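Local coordinates for bromodomain protein, putative (Plasmodium falciparum 3D7, PDB 4PY6), which contains a bromodomain, the helical-bundle module that typically recognises acetyl-lysine, and so probably binds acetylated histones or other proteins, at residues K85-F90 and N138-L143. Numbering follows the deposited sequence.
With EDO (1,2-ethanediol), chain F.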
ATOM      1  N   LYS A  85      -5.587 -18.078 -17.718  1.00 22.44           N
ATOM      2  CA  LYS A  85      -4.976 -19.369 -18.038  1.00 23.35           C
ATOM      3  C   LYS A  85      -3.688 -19.565 -17.252  1.00 27.36           C
ATOM      4  O   LYS A  85      -3.272 -20.698 -17.014  1.00 27.54           O
ATOM      5  CB  LYS A  85      -4.732 -19.494 -19.553  1.00 26.88           C
ATOM      6  CG  LYS A  85      -5.782 -20.333 -20.285  1.00 41.41           C
ATOM      7  CD  LYS A  85      -7.141 -19.632 -20.415  1.00 49.78           C
ATOM      8  CE  LYS A  85      -8.257 -20.623 -20.614  1.00 60.87           C
ATOM      9  NZ  LYS A  85      -9.536 -20.130 -20.040  1.00 69.10           N
ATOM     10  N   GLU A  86      -3.071 -18.449 -16.838  1.00 23.59           N
ATOM     11  CA  GLU A  86      -1.844 -18.395 -16.052  1.00 23.26           C
ATOM     12  C   GLU A  86      -2.018 -17.358 -14.933  1.00 25.64           C
ATOM     13  O   GLU A  86      -2.701 -16.356 -15.156  1.00 24.43           O
ATOM     14  CB  GLU A  86      -0.648 -17.999 -16.942  1.00 25.26           C
ATOM     15  CG  GLU A  86      -0.105 -19.130 -17.796  1.00 37.80           C
ATOM     16  CD  GLU A  86       1.256 -18.859 -18.408  1.00 60.41           C
ATOM     17  OE1 GLU A  86       1.328 -18.077 -19.383  1.00 57.03           O
ATOM     18  OE2 GLU A  86       2.250 -19.443 -17.920  1.00 54.18           O
ATOM     19  N   PRO A  87      -1.385 -17.539 -13.745  1.00 22.21           N
ATOM     20  CA  PRO A  87      -1.515 -16.524 -12.676  1.00 21.40           C
ATOM     21  C   PRO A  87      -1.015 -15.126 -13.055  1.00 24.75           C
ATOM     22  O   PRO A  87      -1.500 -14.147 -12.495  1.00 23.79           O
ATOM     23  CB  PRO A  87      -0.688 -17.108 -11.528  1.00 23.51           C
ATOM     24  CG  PRO A  87      -0.581 -18.565 -11.818  1.00 28.46           C
ATOM     25  CD  PRO A  87      -0.541 -18.670 -13.305  1.00 24.36           C
ATOM     26  N   ILE A  88      -0.062 -15.036 -14.010  1.00 21.74           N
ATOM     27  CA  ILE A  88       0.519 -13.783 -14.515  1.00 21.38           C
ATOM     28  C   ILE A  88      -0.515 -12.899 -15.241  1.00 24.76           C
ATOM     29  O   ILE A  88      -0.343 -11.679 -15.288  1.00 24.35           O
ATOM     30  CB  ILE A  88       1.780 -14.067 -15.386  1.00 25.24           C
ATOM     31  CG1 ILE A  88       2.742 -12.856 -15.441  1.00 25.75           C
ATOM     32  CG2 ILE A  88       1.411 -14.561 -16.792  1.00 26.42           C
ATOM     33  CD1 ILE A  88       3.650 -12.672 -14.220  1.00 32.18           C
ATOM     34  N   ASP A  89      -1.571 -13.519 -15.815  1.00 21.06           N
ATOM     35  CA  ASP A  89      -2.651 -12.819 -16.516  1.00 20.51           C
ATOM     36  C   ASP A  89      -3.451 -11.960 -15.527  1.00 23.52           C
ATOM     37  O   ASP A  89      -3.939 -10.896 -15.901  1.00 23.56           O
ATOM     38  CB  ASP A  89      -3.558 -13.815 -17.262  1.00 22.60           C
ATOM     39  CG  ASP A  89      -2.873 -14.660 -18.325  1.00 33.28           C
ATOM     40  OD1 ASP A  89      -1.937 -14.150 -18.984  1.00 34.14           O
ATOM     41  OD2 ASP A  89      -3.308 -15.812 -18.534  1.00 40.14           O
ATOM     42  N   PHE A  90      -3.539 -12.415 -14.255  1.00 19.48           N
ATOM     43  CA  PHE A  90      -4.184 -11.708 -13.145  1.00 18.84           C
ATOM     44  C   PHE A  90      -3.275 -10.544 -12.731  1.00 22.62           C
ATOM     45  O   PHE A  90      -3.772  -9.446 -12.481  1.00 22.49           O
ATOM     46  CB  PHE A  90      -4.429 -12.679 -11.967  1.00 20.44           C
ATOM     47  CG  PHE A  90      -4.590 -12.065 -10.592  1.00 21.66           C
ATOM     48  CD1 PHE A  90      -3.483 -11.833  -9.782  1.00 24.61           C
ATOM     49  CD2 PHE A  90      -5.850 -11.770 -10.087  1.00 23.41           C
ATOM     50  CE1 PHE A  90      -3.630 -11.275  -8.509  1.00 25.52           C
ATOM     51  CE2 PHE A  90      -5.997 -11.221  -8.809  1.00 26.29           C
ATOM     52  CZ  PHE A  90      -4.886 -10.981  -8.028  1.00 24.56           C
ATOM     53  N   ASN A 138       4.039 -22.856  -7.118  1.00 26.33           N
ATOM     54  CA  ASN A 138       3.981 -24.230  -6.611  1.00 27.01           C
ATOM     55  C   ASN A 138       2.604 -24.866  -6.823  1.00 31.06           C
ATOM     56  O   ASN A 138       2.528 -26.073  -7.054  1.00 31.53           O
ATOM     57  CB  ASN A 138       4.381 -24.285  -5.134  1.00 27.01           C
ATOM     58  CG  ASN A 138       4.633 -25.683  -4.624  1.00 47.84           C
ATOM     59  OD1 ASN A 138       5.612 -26.340  -4.990  1.00 41.47           O
ATOM     60  ND2 ASN A 138       3.754 -26.168  -3.762  1.00 39.44           N
ATOM     61  N   ASN A 139       1.524 -24.059  -6.744  1.00 26.85           N
ATOM     62  CA  ASN A 139       0.149 -24.530  -6.944  1.00 26.63           C
ATOM     63  C   ASN A 139      -0.325 -24.438  -8.408  1.00 30.66           C
ATOM     64  O   ASN A 139      -1.475 -24.770  -8.706  1.00 29.95           O
ATOM     65  CB  ASN A 139      -0.818 -23.843  -5.980  1.00 26.19           C
ATOM     66  CG  ASN A 139      -0.729 -24.385  -4.579  1.00 46.36           C
ATOM     67  OD1 ASN A 139      -1.260 -25.455  -4.268  1.00 42.40           O
ATOM     68  ND2 ASN A 139      -0.054 -23.662  -3.704  1.00 37.62           N
ATOM     69  N   PHE A 140       0.571 -24.018  -9.319  1.00 28.00           N
ATOM     70  CA  PHE A 140       0.272 -23.911 -10.741  1.00 28.16           C
ATOM     71  C   PHE A 140       1.110 -24.899 -11.550  1.00 35.58           C
ATOM     72  O   PHE A 140       2.342 -24.878 -11.480  1.00 35.46           O
ATOM     73  CB  PHE A 140       0.440 -22.463 -11.248  1.00 28.79           C
ATOM     74  CG  PHE A 140       0.270 -22.296 -12.742  1.00 30.21           C
ATOM     75  CD1 PHE A 140      -0.985 -22.399 -13.333  1.00 32.94           C
ATOM     76  CD2 PHE A 140       1.366 -22.037 -13.559  1.00 32.61           C
ATOM     77  CE1 PHE A 140      -1.138 -22.261 -14.716  1.00 34.10           C
ATOM     78  CE2 PHE A 140       1.210 -21.892 -14.940  1.00 35.67           C
ATOM     79  CZ  PHE A 140      -0.039 -22.007 -15.510  1.00 33.56           C
ATOM     80  N   CYS A 141       0.427 -25.768 -12.308  1.00 34.96           N
ATOM     81  CA  CYS A 141       1.051 -26.774 -13.159  1.00 37.31           C
ATOM     82  C   CYS A 141       0.991 -26.319 -14.620  1.00 42.45           C
ATOM     83  O   CYS A 141      -0.035 -26.476 -15.289  1.00 41.98           O
ATOM     84  CB  CYS A 141       0.404 -28.144 -12.953  1.00 38.98           C
ATOM     85  SG  CYS A 141       1.126 -29.467 -13.958  1.00 45.02           S
ATOM     86  N   ASP A 142       2.097 -25.720 -15.091  1.00 40.24           N
ATOM     87  CA  ASP A 142       2.266 -25.199 -16.453  1.00 40.79           C
ATOM     88  C   ASP A 142       2.293 -26.302 -17.516  1.00 46.81           C
ATOM     89  O   ASP A 142       1.917 -26.053 -18.663  1.00 46.75           O
ATOM     90  CB  ASP A 142       3.523 -24.315 -16.551  1.00 42.76           C
ATOM     91  CG  ASP A 142       4.723 -24.846 -15.789  1.00 53.56           C
ATOM     92  OD1 ASP A 142       4.746 -24.704 -14.546  1.00 53.28           O
ATOM     93  OD2 ASP A 142       5.643 -25.393 -16.435  1.00 60.87           O
ATOM     94  N   LEU A 143       2.717 -27.519 -17.124  1.00 44.81           N
ATOM     95  CA  LEU A 143       2.813 -28.689 -18.004  1.00 46.58           C
ATOM     96  C   LEU A 143       1.450 -29.364 -18.252  1.00 50.94           C
ATOM     97  O   LEU A 143       1.339 -30.199 -19.153  1.00 52.08           O
ATOM     98  CB  LEU A 143       3.849 -29.707 -17.466  1.00 47.99           C
ATOM     99  CG  LEU A 143       5.197 -29.174 -16.928  1.00 52.72           C
ATOM    100  CD1 LEU A 143       6.061 -30.305 -16.421  1.00 54.42           C
ATOM    101  CD2 LEU A 143       5.969 -28.397 -17.981  1.00 55.86           C
TER
HETATM  102  C1  EDO F1402      -2.825 -26.090 -13.434  1.00 53.30           C
HETATM  103  O1  EDO F1402      -2.629 -26.127 -12.031  1.00 53.40           O
HETATM  104  C2  EDO F1402      -4.035 -25.191 -13.766  1.00 53.38           C
HETATM  105  O2  EDO F1402      -4.138 -25.037 -15.171  1.00 53.62           O
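Phe140 lays its ring on Pro87, joining the tail that follows the last helix of the bromodomain's bundle, 112-138, to the start of helix 87-104, away from the ligand pocket. Phe140 CB lies 4.1 Å from Pro87 CG. Beyond it the side chain runs with CG anti to the backbone N (chi1 175°), which carries the ring toward the turn before helix 87-104. CG, CD1 and CD2 of Phe140 meet the pyrrolidine, and Pro87 CD stands 3.6 Å from the ring centroid, 7° off the normal, a CH-pi contact over the middle of one face. Backbone N of Asp142 lies over the opposite face, near the rim. Further out, Phe140 CE1 reaches Lys85 O at 3.5 Å. Phe140 CZ touches Glu86 CG at 3.7 Å, and Phe140 CE2 lies near Glu86 OE2, whose carboxylate is turned 36° from the ring plane. Trp23 of helix 22-32 packs edge-to-face with Phe140, while Trp129 and Ile136 of helix 112-138 cover Pro87. Asp89 OD2 ties down the same turn, accepting the N-H of Glu86 (N to OD2 3.1 Å) from above the carboxylate plane and, weakly, that of Lys85. Beside the ring, Cys141 N donates to O1 of an ethanediol, probably from the crystallisation liquor, at 3.1 Å.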